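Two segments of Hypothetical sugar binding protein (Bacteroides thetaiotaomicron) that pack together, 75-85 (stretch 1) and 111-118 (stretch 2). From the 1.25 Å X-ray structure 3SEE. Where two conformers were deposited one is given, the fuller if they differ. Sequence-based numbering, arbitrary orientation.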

# COMPACT_ATOMS: atom_id res chain seq x y z
N SER A 75 -0.60 -10.83 6.11
CA SER A 75 0.53 -10.04 6.59
C SER A 75 0.83 -8.85 5.69
O SER A 75 0.86 -9.00 4.48
N TRP A 76 1.15 -7.71 6.29
CA TRP A 76 1.42 -6.49 5.53
C TRP A 76 2.53 -6.64 4.53
O TRP A 76 2.55 -5.93 3.52
N TYR A 77 3.50 -7.52 4.82
CA TYR A 77 4.67 -7.68 3.96
C TYR A 77 4.59 -8.88 3.03
O TYR A 77 5.53 -9.15 2.29
N LYS A 78 3.47 -9.61 3.07
CA LYS A 78 3.33 -10.82 2.24
C LYS A 78 2.36 -10.69 1.08
O LYS A 78 2.61 -11.29 0.04
N ALA A 79 1.23 -9.99 1.24
CA ALA A 79 0.17 -10.02 0.22
C ALA A 79 -0.33 -8.60 -0.05
O ALA A 79 -0.98 -7.98 0.80
N PHE A 80 -0.08 -8.11 -1.26
CA PHE A 80 -0.49 -6.78 -1.63
C PHE A 80 -0.34 -6.57 -3.14
O PHE A 80 0.39 -7.32 -3.80
N LEU A 81 -1.03 -5.55 -3.64
CA LEU A 81 -0.84 -5.01 -4.96
C LEU A 81 0.18 -3.89 -4.87
O LEU A 81 0.02 -3.00 -4.05
N GLY A 82 1.23 -3.96 -5.68
CA GLY A 82 2.30 -2.99 -5.57
C GLY A 82 2.66 -2.29 -6.87
O GLY A 82 2.45 -2.83 -7.96
N GLN A 83 3.24 -1.09 -6.76
CA GLN A 83 3.88 -0.46 -7.91
C GLN A 83 5.10 0.30 -7.44
O GLN A 83 5.00 1.18 -6.58
N ARG A 84 6.25 -0.07 -8.00
CA ARG A 84 7.53 0.54 -7.70
C ARG A 84 7.71 1.82 -8.50
O ARG A 84 7.37 1.85 -9.70
N ILE A 85 8.22 2.85 -7.83
CA ILE A 85 8.39 4.16 -8.42
C ILE A 85 9.85 4.58 -8.31
O ILE A 85 10.39 4.70 -7.23
N VAL A 111 -3.16 1.08 2.72
CA VAL A 111 -2.07 1.62 1.92
C VAL A 111 -0.82 1.78 2.78
O VAL A 111 -0.94 2.20 3.94
N TYR A 112 0.36 1.59 2.21
CA TYR A 112 1.60 2.16 2.74
C TYR A 112 2.53 2.41 1.55
O TYR A 112 2.30 1.91 0.45
N ILE A 113 3.60 3.18 1.79
CA ILE A 113 4.57 3.50 0.75
C ILE A 113 5.95 3.32 1.39
O ILE A 113 6.31 4.03 2.33
N LYS A 114 6.69 2.33 0.89
CA LYS A 114 7.89 1.81 1.55
C LYS A 114 9.11 1.89 0.64
O LYS A 114 9.02 1.72 -0.57
N GLN A 115 10.26 2.06 1.26
CA GLN A 115 11.54 1.95 0.59
C GLN A 115 11.75 0.55 -0.01
O GLN A 115 11.54 -0.45 0.66
N THR A 116 12.21 0.49 -1.27
CA THR A 116 12.37 -0.80 -1.93
C THR A 116 13.55 -1.61 -1.39
O THR A 116 13.37 -2.79 -1.04
N ASN A 117 14.72 -0.97 -1.36
CA ASN A 117 15.96 -1.65 -1.01
C ASN A 117 16.51 -1.07 0.28
O ASN A 117 17.07 0.02 0.29
N GLU A 118 16.27 -1.80 1.37
CA GLU A 118 16.61 -1.36 2.73
C GLU A 118 17.99 -1.83 3.13
O GLU A 118 18.45 -2.88 2.71

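This is a small side-chain contact between two strands and their flanking loops, centred on the ring of Y112 and joined by one direct hydrogen bond. The backbones stay well apart, so side chains fill the gap. Y112 points toward stretch 1 with chi1 in p. Its OH donates a hydrogen bond to W76 O, 2.7 Å away, near the plane of the phenol ring. W76 and F80 also point toward stretch 2, both with chi1 in p. The edge of the W76 ring meets the face of Y112 in an offset edge-to-face pair, with planes at 81°. The edge of Y112 in turn meets the face of F80, and Y112 OH lies 3.4 Å from F80 CE1.

K114 points toward stretch 1 in an extended t, t, t chain that turns to m at chi4. Its CE lies 4.0 Å from W76 CZ3, at the ring edge. K114 NZ is held by a salt bridge to E118 OE2 at 2.8 Å.

At the other end, R84 starts sideways, but its all-t chain brings the guanidinium nearer. T116, chi1 in m, places CG2 over one guanidinium face, 3.7 Å from R84 NE. Water 1 accepts hydrogen bonds from R84 NH2 (3.0 Å) and N117 ND2 (2.9 Å), bridging the stretches.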

# COMPACT_ATOMS: atom_id res chain seq x y z
CB SER A 75 1.77 -10.92 6.60
OG SER A 75 2.95 -10.16 6.77
CB TRP A 76 1.70 -5.32 6.49
CG TRP A 76 2.97 -5.41 7.27
CD1 TRP A 76 3.13 -5.92 8.51
CD2 TRP A 76 4.27 -4.95 6.87
NE1 TRP A 76 4.43 -5.79 8.92
CE2 TRP A 76 5.15 -5.19 7.94
CE3 TRP A 76 4.77 -4.31 5.73
CZ2 TRP A 76 6.50 -4.88 7.87
CZ3 TRP A 76 6.11 -3.99 5.67
CH2 TRP A 76 6.97 -4.29 6.73
CB TYR A 77 5.97 -7.71 4.80
CG TYR A 77 6.06 -8.84 5.79
CD1 TYR A 77 6.61 -10.07 5.45
CD2 TYR A 77 5.61 -8.68 7.08
CE1 TYR A 77 6.70 -11.11 6.38
CE2 TYR A 77 5.69 -9.71 8.01
CZ TYR A 77 6.23 -10.92 7.66
OH TYR A 77 6.31 -11.95 8.60
CB LYS A 78 2.91 -12.03 3.08
CG LYS A 78 3.93 -12.42 4.14
CD LYS A 78 3.50 -13.72 4.82
CE LYS A 78 4.38 -14.01 6.00
NZ LYS A 78 3.92 -15.29 6.66
CB ALA A 79 -0.97 -10.92 0.66
CB PHE A 80 0.26 -5.68 -0.84
CG PHE A 80 1.75 -5.75 -0.92
CD1 PHE A 80 2.48 -6.46 0.01
CD2 PHE A 80 2.43 -5.00 -1.86
CE1 PHE A 80 3.88 -6.46 -0.04
CE2 PHE A 80 3.82 -5.02 -1.90
CZ PHE A 80 4.53 -5.73 -0.99
CB LEU A 81 -2.18 -4.49 -5.44
CG LEU A 81 -2.18 -3.72 -6.76
CD1 LEU A 81 -1.84 -4.64 -7.94
CD2 LEU A 81 -3.50 -2.97 -6.97
CB GLN A 83 2.93 0.45 -8.69
CG GLN A 83 3.62 1.04 -9.93
CD GLN A 83 2.72 1.65 -10.98
OE1 GLN A 83 3.09 2.68 -11.52
NE2 GLN A 83 1.58 1.03 -11.31
CB ARG A 84 8.64 -0.47 -7.98
CG ARG A 84 10.05 -0.07 -7.65
CD ARG A 84 10.97 -1.19 -8.02
NE ARG A 84 12.36 -0.91 -7.69
CZ ARG A 84 13.32 -1.81 -7.78
NH1 ARG A 84 13.08 -3.03 -8.27
NH2 ARG A 84 14.54 -1.52 -7.37
CB ILE A 85 7.49 5.20 -7.73
CG1 ILE A 85 6.01 4.76 -7.78
CG2 ILE A 85 7.70 6.60 -8.37
CD1 ILE A 85 5.06 5.71 -7.09
CB VAL A 111 -2.43 3.07 1.50
CG1 VAL A 111 -1.27 3.75 0.77
CG2 VAL A 111 -3.70 3.07 0.68
CB TYR A 112 2.24 1.29 3.84
CG TYR A 112 2.68 -0.11 3.44
CD1 TYR A 112 3.85 -0.31 2.73
CD2 TYR A 112 1.90 -1.21 3.74
CE1 TYR A 112 4.26 -1.58 2.36
CE2 TYR A 112 2.30 -2.49 3.37
CZ TYR A 112 3.48 -2.67 2.68
OH TYR A 112 3.91 -3.92 2.29
CB ILE A 113 4.39 4.93 0.20
CG1 ILE A 113 2.93 5.21 -0.18
CG2 ILE A 113 5.32 5.13 -1.03
CD1 ILE A 113 2.68 6.64 -0.75
CB LYS A 114 7.66 0.36 2.01
CG LYS A 114 8.74 -0.18 2.94
CD LYS A 114 8.38 -1.57 3.44
CE LYS A 114 9.37 -2.10 4.46
NZ LYS A 114 10.73 -2.34 3.88
CB GLN A 115 12.64 2.26 1.59
CG GLN A 115 14.05 2.22 1.01
CD GLN A 115 15.08 2.84 1.94
OE1 GLN A 115 14.74 3.72 2.74
NE2 GLN A 115 16.35 2.44 1.80
CB THR A 116 12.51 -0.62 -3.44
OG1 THR A 116 11.42 0.18 -3.90
CG2 THR A 116 12.53 -1.96 -4.17
CB ASN A 117 16.96 -1.54 -2.16
CG ASN A 117 16.62 -2.47 -3.31
OD1 ASN A 117 16.21 -3.60 -3.06
ND2 ASN A 117 16.79 -2.02 -4.55
CB GLU A 118 15.61 -1.96 3.72
CG GLU A 118 14.15 -1.57 3.45
CD GLU A 118 13.66 -0.33 4.17
OE1 GLU A 118 14.46 0.49 4.67
OE2 GLU A 118 12.40 -0.17 4.19
O HOH W 1 16.40 -3.79 -6.86